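Local coordinates for protein putative protease (PDB 3KD4) that is of unknown function but is probably an exported protease of the bacterium Parabacteroides distasonis, at residues Ala78-Pro84 / Leu96-Val102; Glu24-Glu30 / Ile112-Ile118. Where two conformers were deposited one is given. Numbering follows the deposited sequence.

Contact 1: residues Ala78-Pro84 / Leu96-Val102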
ATOM      1  N   ALA A  78     -28.284  -9.013 -14.333  1.00 20.70           N
ATOM      2  CA  ALA A  78     -27.589  -8.129 -13.400  1.00 19.96           C
ATOM      3  C   ALA A  78     -26.243  -8.739 -12.948  1.00 19.99           C
ATOM      4  O   ALA A  78     -25.550  -8.147 -12.134  1.00 19.17           O
ATOM      5  CB  ALA A  78     -28.495  -7.807 -12.216  1.00 18.68           C
ATOM      6  N   PHE A  79     -25.880  -9.914 -13.478  1.00 19.44           N
ATOM      7  CA  PHE A  79     -24.555 -10.498 -13.248  1.00 20.34           C
ATOM      8  C   PHE A  79     -23.686 -10.298 -14.487  1.00 20.91           C
ATOM      9  O   PHE A  79     -24.000 -10.863 -15.547  1.00 21.45           O
ATOM     10  CB  PHE A  79     -24.639 -12.009 -12.902  1.00 20.54           C
ATOM     11  CG  PHE A  79     -25.372 -12.314 -11.614  1.00 18.77           C
ATOM     12  CD1 PHE A  79     -26.755 -12.408 -11.594  1.00 20.55           C
ATOM     13  CD2 PHE A  79     -24.681 -12.530 -10.445  1.00 19.97           C
ATOM     14  CE1 PHE A  79     -27.453 -12.723 -10.400  1.00 20.08           C
ATOM     15  CE2 PHE A  79     -25.351 -12.811  -9.259  1.00 19.68           C
ATOM     16  CZ  PHE A  79     -26.750 -12.919  -9.242  1.00 19.29           C
ATOM     17  N   VAL A  80     -22.633  -9.481 -14.392  1.00 20.42           N
ATOM     18  CA  VAL A  80     -21.809  -9.202 -15.549  1.00 21.40           C
ATOM     19  C   VAL A  80     -20.377  -9.555 -15.243  1.00 22.52           C
ATOM     20  O   VAL A  80     -19.815  -9.050 -14.289  1.00 22.35           O
ATOM     21  CB  VAL A  80     -21.892  -7.729 -16.004  1.00 21.87           C
ATOM     22  CG1 VAL A  80     -21.107  -7.533 -17.330  1.00 20.19           C
ATOM     23  CG2 VAL A  80     -23.353  -7.308 -16.144  1.00 19.43           C
ATOM     24  N   GLU A  81     -19.773 -10.392 -16.088  1.00 23.32           N
ATOM     25  CA  GLU A  81     -18.385 -10.789 -15.908  1.00 24.60           C
ATOM     26  C   GLU A  81     -17.473  -9.963 -16.782  1.00 23.99           C
ATOM     27  O   GLU A  81     -17.789  -9.715 -17.935  1.00 24.98           O
ATOM     28  CB  GLU A  81     -18.245 -12.290 -16.196  1.00 26.42           C
ATOM     29  CG  GLU A  81     -17.565 -13.014 -15.035  1.00 31.57           C
ATOM     30  CD  GLU A  81     -17.800 -14.499 -14.996  1.00 39.41           C
ATOM     31  OE1 GLU A  81     -17.994 -15.087 -16.093  1.00 42.22           O
ATOM     32  OE2 GLU A  81     -17.776 -15.063 -13.853  1.00 43.06           O
ATOM     33  N   VAL A  82     -16.378  -9.472 -16.210  1.00 24.15           N
ATOM     34  CA  VAL A  82     -15.448  -8.557 -16.876  1.00 23.92           C
ATOM     35  C   VAL A  82     -14.033  -8.931 -16.482  1.00 24.85           C
ATOM     36  O   VAL A  82     -13.852  -9.746 -15.569  1.00 24.97           O
ATOM     37  CB  VAL A  82     -15.729  -7.073 -16.474  1.00 23.68           C
ATOM     38  CG1 VAL A  82     -17.194  -6.730 -16.740  1.00 24.97           C
ATOM     39  CG2 VAL A  82     -15.333  -6.746 -14.977  1.00 21.82           C
ATOM     40  N   LEU A  83     -13.034  -8.342 -17.156  1.00 25.32           N
ATOM     41  CA  LEU A  83     -11.629  -8.476 -16.756  1.00 25.09           C
ATOM     42  C   LEU A  83     -11.353  -7.536 -15.602  1.00 25.91           C
ATOM     43  O   LEU A  83     -11.728  -6.398 -15.671  1.00 26.86           O
ATOM     44  CB  LEU A  83     -10.692  -8.114 -17.914  1.00 25.46           C
ATOM     45  CG  LEU A  83      -9.180  -8.382 -17.753  1.00 24.40           C
ATOM     46  CD1 LEU A  83      -8.847  -9.892 -17.825  1.00 23.47           C
ATOM     47  CD2 LEU A  83      -8.379  -7.587 -18.825  1.00 23.51           C
ATOM     48  N   PRO A  84     -10.700  -8.005 -14.521  1.00 25.51           N
ATOM     49  CA  PRO A  84     -10.330  -7.070 -13.475  1.00 25.54           C
ATOM     50  C   PRO A  84      -9.408  -5.980 -14.033  1.00 26.38           C
ATOM     51  O   PRO A  84      -8.568  -6.271 -14.890  1.00 24.75           O
ATOM     52  CB  PRO A  84      -9.546  -7.928 -12.478  1.00 25.65           C
ATOM     53  CG  PRO A  84      -9.787  -9.342 -12.863  1.00 25.57           C
ATOM     54  CD  PRO A  84     -10.208  -9.369 -14.280  1.00 24.92           C
ATOM     55  N   LEU A  96      -8.337 -14.003 -16.202  1.00 22.53           N
ATOM     56  CA  LEU A  96      -8.850 -13.614 -14.892  1.00 22.15           C
ATOM     57  C   LEU A  96     -10.222 -12.989 -15.010  1.00 22.09           C
ATOM     58  O   LEU A  96     -10.513 -12.364 -16.018  1.00 21.58           O
ATOM     59  CB  LEU A  96      -7.889 -12.686 -14.187  1.00 22.69           C
ATOM     60  CG  LEU A  96      -6.547 -13.330 -13.792  1.00 21.76           C
ATOM     61  CD1 LEU A  96      -5.680 -12.247 -13.131  1.00 17.48           C
ATOM     62  CD2 LEU A  96      -6.741 -14.564 -12.912  1.00 18.96           C
ATOM     63  N   LYS A  97     -11.078 -13.242 -14.016  1.00 21.69           N
ATOM     64  CA  LYS A  97     -12.458 -12.761 -14.007  1.00 22.09           C
ATOM     65  C   LYS A  97     -12.834 -11.974 -12.788  1.00 21.95           C
ATOM     66  O   LYS A  97     -12.371 -12.246 -11.655  1.00 22.50           O
ATOM     67  CB  LYS A  97     -13.437 -13.899 -14.127  1.00 22.82           C
ATOM     68  CG  LYS A  97     -13.306 -14.683 -15.397  1.00 25.29           C
ATOM     69  CD  LYS A  97     -13.935 -14.011 -16.546  1.00 32.42           C
ATOM     70  CE  LYS A  97     -13.593 -14.702 -17.887  1.00 35.22           C
ATOM     71  NZ  LYS A  97     -14.218 -13.918 -19.008  1.00 39.04           N
ATOM     72  N   GLU A  98     -13.692 -10.987 -13.030  1.00 21.85           N
ATOM     73  CA  GLU A  98     -14.357 -10.239 -11.981  1.00 21.65           C
ATOM     74  C   GLU A  98     -15.835 -10.254 -12.282  1.00 21.51           C
ATOM     75  O   GLU A  98     -16.259  -9.716 -13.303  1.00 21.31           O
ATOM     76  CB  GLU A  98     -13.829  -8.808 -11.942  1.00 22.46           C
ATOM     77  CG  GLU A  98     -14.571  -7.863 -11.005  1.00 24.97           C
ATOM     78  CD  GLU A  98     -13.828  -6.573 -10.793  1.00 29.38           C
ATOM     79  OE1 GLU A  98     -12.793  -6.357 -11.427  1.00 36.57           O
ATOM     80  OE2 GLU A  98     -14.257  -5.759  -9.982  1.00 35.53           O
HETATM   81  N   MSE A  99     -16.608 -10.867 -11.378  1.00 20.21           N
HETATM   82  CA  MSE A  99     -18.052 -10.884 -11.472  1.00 19.74           C
HETATM   83  C   MSE A  99     -18.556  -9.606 -10.798  1.00 19.47           C
HETATM   84  O   MSE A  99     -18.225  -9.357  -9.627  1.00 18.79           O
HETATM   85  CB  MSE A  99     -18.653 -12.083 -10.718  1.00 18.82           C
HETATM   86  CG  MSE A  99     -20.185 -12.002 -10.605  1.00 19.00           C
HETATM   87 SE   MSE A  99     -21.004 -12.178 -12.279  0.75 19.92          SE
HETATM   88  CE  MSE A  99     -20.825 -14.106 -12.564  1.00 23.81           C
ATOM     89  N   VAL A 100     -19.344  -8.826 -11.532  1.00 18.18           N
ATOM     90  CA  VAL A 100     -19.992  -7.630 -10.984  1.00 18.00           C
ATOM     91  C   VAL A 100     -21.466  -7.980 -10.794  1.00 18.06           C
ATOM     92  O   VAL A 100     -22.165  -8.351 -11.744  1.00 18.85           O
ATOM     93  CB  VAL A 100     -19.845  -6.425 -11.933  1.00 18.74           C
ATOM     94  CG1 VAL A 100     -20.589  -5.168 -11.367  1.00 16.71           C
ATOM     95  CG2 VAL A 100     -18.325  -6.152 -12.194  1.00 18.48           C
ATOM     96  N   VAL A 101     -21.920  -7.938  -9.548  1.00 17.21           N
ATOM     97  CA  VAL A 101     -23.317  -8.163  -9.201  1.00 16.50           C
ATOM     98  C   VAL A 101     -23.966  -6.784  -9.036  1.00 17.05           C
ATOM     99  O   VAL A 101     -23.581  -6.031  -8.144  1.00 17.53           O
ATOM    100  CB  VAL A 101     -23.422  -8.941  -7.897  1.00 16.02           C
ATOM    101  CG1 VAL A 101     -24.870  -9.288  -7.580  1.00 16.39           C
ATOM    102  CG2 VAL A 101     -22.552 -10.233  -7.955  1.00 14.99           C
ATOM    103  N   VAL A 102     -24.938  -6.458  -9.878  1.00 17.09           N
ATOM    104  CA  VAL A 102     -25.643  -5.169  -9.767  1.00 17.94           C
ATOM    105  C   VAL A 102     -26.863  -5.393  -8.889  1.00 18.24           C
ATOM    106  O   VAL A 102     -27.755  -6.165  -9.230  1.00 18.87           O
ATOM    107  CB  VAL A 102     -26.069  -4.608 -11.138  1.00 18.51           C
ATOM    108  CG1 VAL A 102     -26.953  -3.323 -10.962  1.00 18.34           C
ATOM    109  CG2 VAL A 102     -24.827  -4.317 -12.014  1.00 17.31           C
TER
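Strand 79-82 is an outer strand of a small three-stranded antiparallel sheet, joined here to the central strand 97-102. Val80 and Val100 exchange two backbone hydrogen bonds (N to O 2.9 Å from Val80, 2.8 Å from Val100), as do Val82 and Glu98, and Val102 N reaches Ala78 O at 2.9 Å. Phe79, Glu81, Met99 and Val101 share one face, which turns toward Leu57 and Ser62 of strand 55-65. There the selenomethionine Met99, with chi1 t and chi2 and chi3 both p, bends toward the neighbouring strand, bringing SE to 3.7 Å from Phe79 CB and, near the plane of the Phe79 ring at its edge, 5.4 Å from the centroid, a Met-aromatic contact. Phe79, chi1 m, also brings CE2 to 3.9 Å from Val101 CG1. Glu81 has an off-rotamer chi1 of -127°; its OE2 lies 3.4 Å from Met99 CE and hydrogen-bonds Tyr50 OH of strand 45-50, beyond the central strand. On the reverse face, Val82 (m) meets Val100 (t) diagonally, CG2 to CG2 4.1 Å. Glu98 extends in t, t, placing OE1 3.3 Å from Pro84 CA; OE1 also hydrogen-bonds a glycerol, probably from the crystallisation liquor. The chemistry is thus divided: backbone polarity zips the strands together, apolar Phe79, Met99 and Val101 pack against strand 55-65, and the carboxylates find hydroxyl partners beyond this pair.

Contact 2: residues Glu24-Glu30 / Ile112-Ile118; sequences EYRSSME and IYLDYSI. With PO4 (phosphate ion), chain C.
Two neighbouring strands inside a large mixed sheet, 24-30 and 112-118, form this antiparallel pair, their axes 4.6 Å apart and their directions at 164°. Both backbones are extended throughout. Hydrogen-bonded pairs are Tyr25-Ile118, Ser27-Tyr116 and Met29-Leu114 (CA-CA 5.2, 5.5 and 5.5 Å); Arg26-Ser117, Ser28-Asp115 and Glu30-Tyr113 alternate with them as non-hydrogen-bonded pairs (CA-CA 4.1, 4.0 and 4.8 Å). Tyr25 N reaches Ile118 O at 2.9 Å and Ile118 N reaches Tyr25 O at 2.8 Å; the corresponding bonds are Ser27 N to Tyr116 O 2.8 Å, Tyr116 N to Ser27 O 2.9 Å, Met29 N to Leu114 O 2.9 Å and Leu114 N to Met29 O 3.2 Å. In the fold this is a face-to-face layering of sheets, the side chains of Met29, Leu114, Tyr116 and Ile118 touching strand 45-50 of a smaller sheet. On that face Tyr116 (chi1 p) lays its ring over Ser27 CB, a CH-pi contact with CB 4.1 Å from the centroid, and the selenomethionine Met29 (p, p, t) sets CE 3.5 Å from Ile112 CG2. One water links Ser27 OG (2.8 Å) to Tyr116 OH (2.9 Å). The opposite face is polar. Arg26, fully extended, forms a two-pronged salt bridge with Asp115 (chi1 t): NE to OD1 2.9 Å, NH2 to OD2 2.8 Å. Ser117 OG (chi1 m) donates to Glu24 OE2 at 2.6 Å, and His60 also bonds this hydroxyl. Glu30 CG stands over the Tyr113 ring, 3.9 Å from its centroid, and Tyr113 OH donates to O2 of a phosphate, probably from the crystallisation liquor, at 2.6 Å.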
ATOM      1  N   GLU A  24     -12.265 -23.978  -0.171  1.00 15.66           N
ATOM      2  CA  GLU A  24     -13.457 -23.205  -0.391  1.00 15.16           C
ATOM      3  C   GLU A  24     -13.326 -21.953   0.424  1.00 15.51           C
ATOM      4  O   GLU A  24     -12.833 -21.978   1.587  1.00 16.07           O
ATOM      5  CB  GLU A  24     -14.724 -23.993  -0.030  1.00 15.72           C
ATOM      6  CG  GLU A  24     -16.005 -23.137  -0.141  1.00 17.68           C
ATOM      7  CD  GLU A  24     -17.342 -23.912   0.042  1.00 20.77           C
ATOM      8  OE1 GLU A  24     -17.280 -25.087   0.390  1.00 20.22           O
ATOM      9  OE2 GLU A  24     -18.430 -23.299  -0.122  1.00 18.58           O
ATOM     10  N   TYR A  25     -13.736 -20.847  -0.179  1.00 15.18           N
ATOM     11  CA  TYR A  25     -13.979 -19.600   0.534  1.00 15.21           C
ATOM     12  C   TYR A  25     -15.460 -19.208   0.346  1.00 15.66           C
ATOM     13  O   TYR A  25     -15.954 -19.127  -0.777  1.00 15.83           O
ATOM     14  CB  TYR A  25     -13.053 -18.489   0.011  1.00 15.90           C
ATOM     15  CG  TYR A  25     -13.439 -17.093   0.495  1.00 16.05           C
ATOM     16  CD1 TYR A  25     -13.318 -16.751   1.830  1.00 17.02           C
ATOM     17  CD2 TYR A  25     -13.936 -16.112  -0.389  1.00 18.02           C
ATOM     18  CE1 TYR A  25     -13.656 -15.481   2.288  1.00 17.78           C
ATOM     19  CE2 TYR A  25     -14.282 -14.810   0.077  1.00 16.70           C
ATOM     20  CZ  TYR A  25     -14.142 -14.520   1.409  1.00 16.86           C
ATOM     21  OH  TYR A  25     -14.452 -13.281   1.922  1.00 21.15           O
ATOM     22  N   ARG A  26     -16.181 -19.036   1.430  1.00 15.13           N
ATOM     23  CA  ARG A  26     -17.597 -18.692   1.372  1.00 16.05           C
ATOM     24  C   ARG A  26     -17.818 -17.384   2.111  1.00 15.67           C
ATOM     25  O   ARG A  26     -17.357 -17.216   3.252  1.00 14.57           O
ATOM     26  CB  ARG A  26     -18.484 -19.778   1.950  1.00 16.42           C
ATOM     27  CG  ARG A  26     -19.993 -19.467   1.828  1.00 17.46           C
ATOM     28  CD  ARG A  26     -20.855 -20.693   2.059  1.00 19.54           C
ATOM     29  NE  ARG A  26     -22.291 -20.349   1.862  1.00 19.93           N
ATOM     30  CZ  ARG A  26     -23.265 -21.245   1.880  1.00 22.58           C
ATOM     31  NH1 ARG A  26     -22.980 -22.533   2.048  1.00 21.27           N
ATOM     32  NH2 ARG A  26     -24.510 -20.868   1.699  1.00 22.32           N
ATOM     33  N   SER A  27     -18.464 -16.446   1.429  1.00 14.54           N
ATOM     34  CA  SER A  27     -18.658 -15.094   1.960  1.00 15.11           C
ATOM     35  C   SER A  27     -20.111 -14.751   1.901  1.00 15.52           C
ATOM     36  O   SER A  27     -20.683 -14.827   0.818  1.00 14.88           O
ATOM     37  CB  SER A  27     -17.888 -14.048   1.123  1.00 15.54           C
ATOM     38  OG  SER A  27     -18.300 -12.723   1.449  1.00 16.43           O
ATOM     39  N   SER A  28     -20.725 -14.434   3.052  1.00 15.65           N
ATOM     40  CA  SER A  28     -22.100 -13.886   3.024  1.00 17.59           C
ATOM     41  C   SER A  28     -22.160 -12.588   3.742  1.00 16.30           C
ATOM     42  O   SER A  28     -21.376 -12.317   4.691  1.00 17.81           O
ATOM     43  CB  SER A  28     -23.189 -14.814   3.594  1.00 17.67           C
ATOM     44  OG  SER A  28     -22.905 -15.053   4.924  1.00 24.06           O
HETATM   45  N   MSE A  29     -23.084 -11.766   3.290  1.00 15.23           N
HETATM   46  CA  MSE A  29     -23.253 -10.456   3.865  0.60 14.88           C
HETATM   47  C   MSE A  29     -24.698  -9.981   3.777  1.00 14.91           C
HETATM   48  O   MSE A  29     -25.467 -10.460   2.953  1.00 14.76           O
HETATM   49  CB  MSE A  29     -22.281  -9.432   3.260  0.60 14.62           C
HETATM   50  CG  MSE A  29     -22.418  -9.138   1.783  0.60 15.21           C
HETATM   51 SE   MSE A  29     -23.933  -7.964   1.423  0.45 13.61          SE
HETATM   52  CE  MSE A  29     -23.307  -7.113  -0.237  0.60 11.74           C
ATOM     53  N   GLU A  30     -25.017  -9.083   4.694  1.00 14.97           N
ATOM     54  CA  GLU A  30     -26.235  -8.319   4.741  1.00 15.53           C
ATOM     55  C   GLU A  30     -25.780  -6.869   4.893  1.00 15.54           C
ATOM     56  O   GLU A  30     -25.065  -6.513   5.873  1.00 16.42           O
ATOM     57  CB  GLU A  30     -27.084  -8.752   5.914  1.00 14.68           C
ATOM     58  CG  GLU A  30     -27.468 -10.189   5.814  1.00 17.67           C
ATOM     59  CD  GLU A  30     -28.327 -10.668   6.985  1.00 22.51           C
ATOM     60  OE1 GLU A  30     -28.817  -9.839   7.796  1.00 21.56           O
ATOM     61  OE2 GLU A  30     -28.487 -11.889   7.076  1.00 24.08           O
ATOM     62  N   ILE A 112     -29.221  -5.533   1.200  1.00 13.96           N
ATOM     63  CA  ILE A 112     -28.631  -6.424   0.204  1.00 14.27           C
ATOM     64  C   ILE A 112     -28.180  -7.694   0.874  1.00 13.89           C
ATOM     65  O   ILE A 112     -27.425  -7.630   1.844  1.00 15.46           O
ATOM     66  CB  ILE A 112     -27.364  -5.775  -0.442  1.00 14.02           C
ATOM     67  CG1 ILE A 112     -27.746  -4.533  -1.244  1.00 16.58           C
ATOM     68  CG2 ILE A 112     -26.580  -6.800  -1.302  1.00 11.46           C
ATOM     69  CD1 ILE A 112     -26.516  -3.546  -1.543  1.00 14.79           C
ATOM     70  N   TYR A 113     -28.576  -8.836   0.314  1.00 13.44           N
ATOM     71  CA  TYR A 113     -28.102 -10.157   0.763  1.00 13.92           C
ATOM     72  C   TYR A 113     -27.299 -10.792  -0.351  1.00 13.35           C
ATOM     73  O   TYR A 113     -27.786 -10.939  -1.479  1.00 12.77           O
ATOM     74  CB  TYR A 113     -29.292 -11.066   1.050  1.00 13.94           C
ATOM     75  CG  TYR A 113     -29.985 -10.814   2.341  1.00 15.47           C
ATOM     76  CD1 TYR A 113     -30.761  -9.688   2.520  1.00 17.61           C
ATOM     77  CD2 TYR A 113     -29.893 -11.735   3.393  1.00 19.06           C
ATOM     78  CE1 TYR A 113     -31.416  -9.435   3.708  1.00 18.13           C
ATOM     79  CE2 TYR A 113     -30.573 -11.490   4.619  1.00 20.07           C
ATOM     80  CZ  TYR A 113     -31.334 -10.337   4.745  1.00 19.97           C
ATOM     81  OH  TYR A 113     -32.005 -10.056   5.928  1.00 20.10           O
ATOM     82  N   LEU A 114     -26.078 -11.183  -0.052  1.00 12.40           N
ATOM     83  CA  LEU A 114     -25.246 -11.896  -1.021  1.00 13.26           C
ATOM     84  C   LEU A 114     -24.435 -12.963  -0.305  1.00 13.24           C
ATOM     85  O   LEU A 114     -23.695 -12.671   0.639  1.00 13.23           O
ATOM     86  CB  LEU A 114     -24.278 -10.926  -1.723  1.00 13.51           C
ATOM     87  CG  LEU A 114     -23.324 -11.492  -2.775  1.00 15.15           C
ATOM     88  CD1 LEU A 114     -24.111 -12.153  -3.953  1.00 14.01           C
ATOM     89  CD2 LEU A 114     -22.317 -10.404  -3.298  1.00 16.08           C
ATOM     90  N   ASP A 115     -24.474 -14.163  -0.846  1.00 14.10           N
ATOM     91  CA  ASP A 115     -23.824 -15.337  -0.271  1.00 13.41           C
ATOM     92  C   ASP A 115     -23.226 -16.102  -1.435  1.00 14.47           C
ATOM     93  O   ASP A 115     -23.958 -16.505  -2.356  1.00 15.09           O
ATOM     94  CB  ASP A 115     -24.876 -16.160   0.462  1.00 14.24           C
ATOM     95  CG  ASP A 115     -24.289 -17.391   1.172  1.00 15.51           C
ATOM     96  OD1 ASP A 115     -23.082 -17.665   1.028  1.00 15.28           O
ATOM     97  OD2 ASP A 115     -25.064 -18.113   1.835  1.00 17.72           O
ATOM     98  N   TYR A 116     -21.896 -16.207  -1.467  1.00 13.45           N
ATOM     99  CA  TYR A 116     -21.215 -16.916  -2.546  1.00 14.30           C
ATOM    100  C   TYR A 116     -20.021 -17.693  -2.047  1.00 13.77           C
ATOM    101  O   TYR A 116     -19.468 -17.389  -0.966  1.00 13.12           O
ATOM    102  CB  TYR A 116     -20.759 -15.958  -3.657  1.00 14.26           C
ATOM    103  CG  TYR A 116     -19.631 -15.046  -3.276  1.00 15.70           C
ATOM    104  CD1 TYR A 116     -19.873 -13.807  -2.715  1.00 14.75           C
ATOM    105  CD2 TYR A 116     -18.304 -15.432  -3.471  1.00 17.40           C
ATOM    106  CE1 TYR A 116     -18.823 -12.953  -2.348  1.00 17.14           C
ATOM    107  CE2 TYR A 116     -17.251 -14.592  -3.120  1.00 18.88           C
ATOM    108  CZ  TYR A 116     -17.516 -13.363  -2.550  1.00 19.49           C
ATOM    109  OH  TYR A 116     -16.451 -12.556  -2.218  1.00 18.55           O
ATOM    110  N   SER A 117     -19.590 -18.647  -2.866  1.00 13.79           N
ATOM    111  CA  SER A 117     -18.346 -19.365  -2.638  1.00 14.67           C
ATOM    112  C   SER A 117     -17.433 -19.281  -3.834  1.00 15.84           C
ATOM    113  O   SER A 117     -17.885 -19.277  -4.997  1.00 16.24           O
ATOM    114  CB  SER A 117     -18.574 -20.844  -2.367  1.00 15.11           C
ATOM    115  OG  SER A 117     -19.315 -21.067  -1.179  1.00 16.27           O
ATOM    116  N   ILE A 118     -16.147 -19.300  -3.539  1.00 15.76           N
ATOM    117  CA  ILE A 118     -15.106 -19.538  -4.516  1.00 16.36           C
ATOM    118  C   ILE A 118     -14.497 -20.903  -4.152  1.00 16.65           C
ATOM    119  O   ILE A 118     -14.010 -21.100  -3.036  1.00 16.32           O
ATOM    120  CB  ILE A 118     -14.045 -18.443  -4.469  1.00 16.98           C
ATOM    121  CG1 ILE A 118     -14.695 -17.098  -4.853  1.00 17.57           C
ATOM    122  CG2 ILE A 118     -12.861 -18.831  -5.393  1.00 16.85           C
ATOM    123  CD1 ILE A 118     -13.771 -15.870  -4.654  1.00 22.04           C
TER
HETATM  124  P   PO4 C   2     -31.310 -12.053   8.997  1.00 44.80           P
HETATM  125  O1  PO4 C   2     -32.152 -12.513  10.155  1.00 46.73           O
HETATM  126  O2  PO4 C   2     -32.130 -11.908   7.707  1.00 39.78           O
HETATM  127  O3  PO4 C   2     -30.691 -10.722   9.392  1.00 44.91           O
HETATM  128  O4  PO4 C   2     -30.139 -13.004   8.865  1.00 44.41           O
HETATM  129  O   HOH W   1     -20.977 -11.805   0.126  1.00 18.94           O
HETATM  130  O   HOH W   2     -16.543 -10.957   0.157  1.00 37.69           O

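In the fold
All four segments belong to the DUF3857 family region, in the order 24-30, 78-84, 96-102, 112-118, so the hairpin-like pairing of contact 1 falls within the chain between the two strands of contact 2. The contacts belong to different sheets, the three-stranded and the eight-stranded one; their centres are about 15 Å apart and their nearest atoms about 5 Å, without touching. Strands 45-50 and 55-65 mediate between them: the first belongs to the small sheet and meets side chains of contact 2, the second adjoins strand 111-120 and receives those of contact 1. Leu57 takes both Met99 and Tyr116. The result is a two-layered beta domain whose interleaved strands tie the layers together.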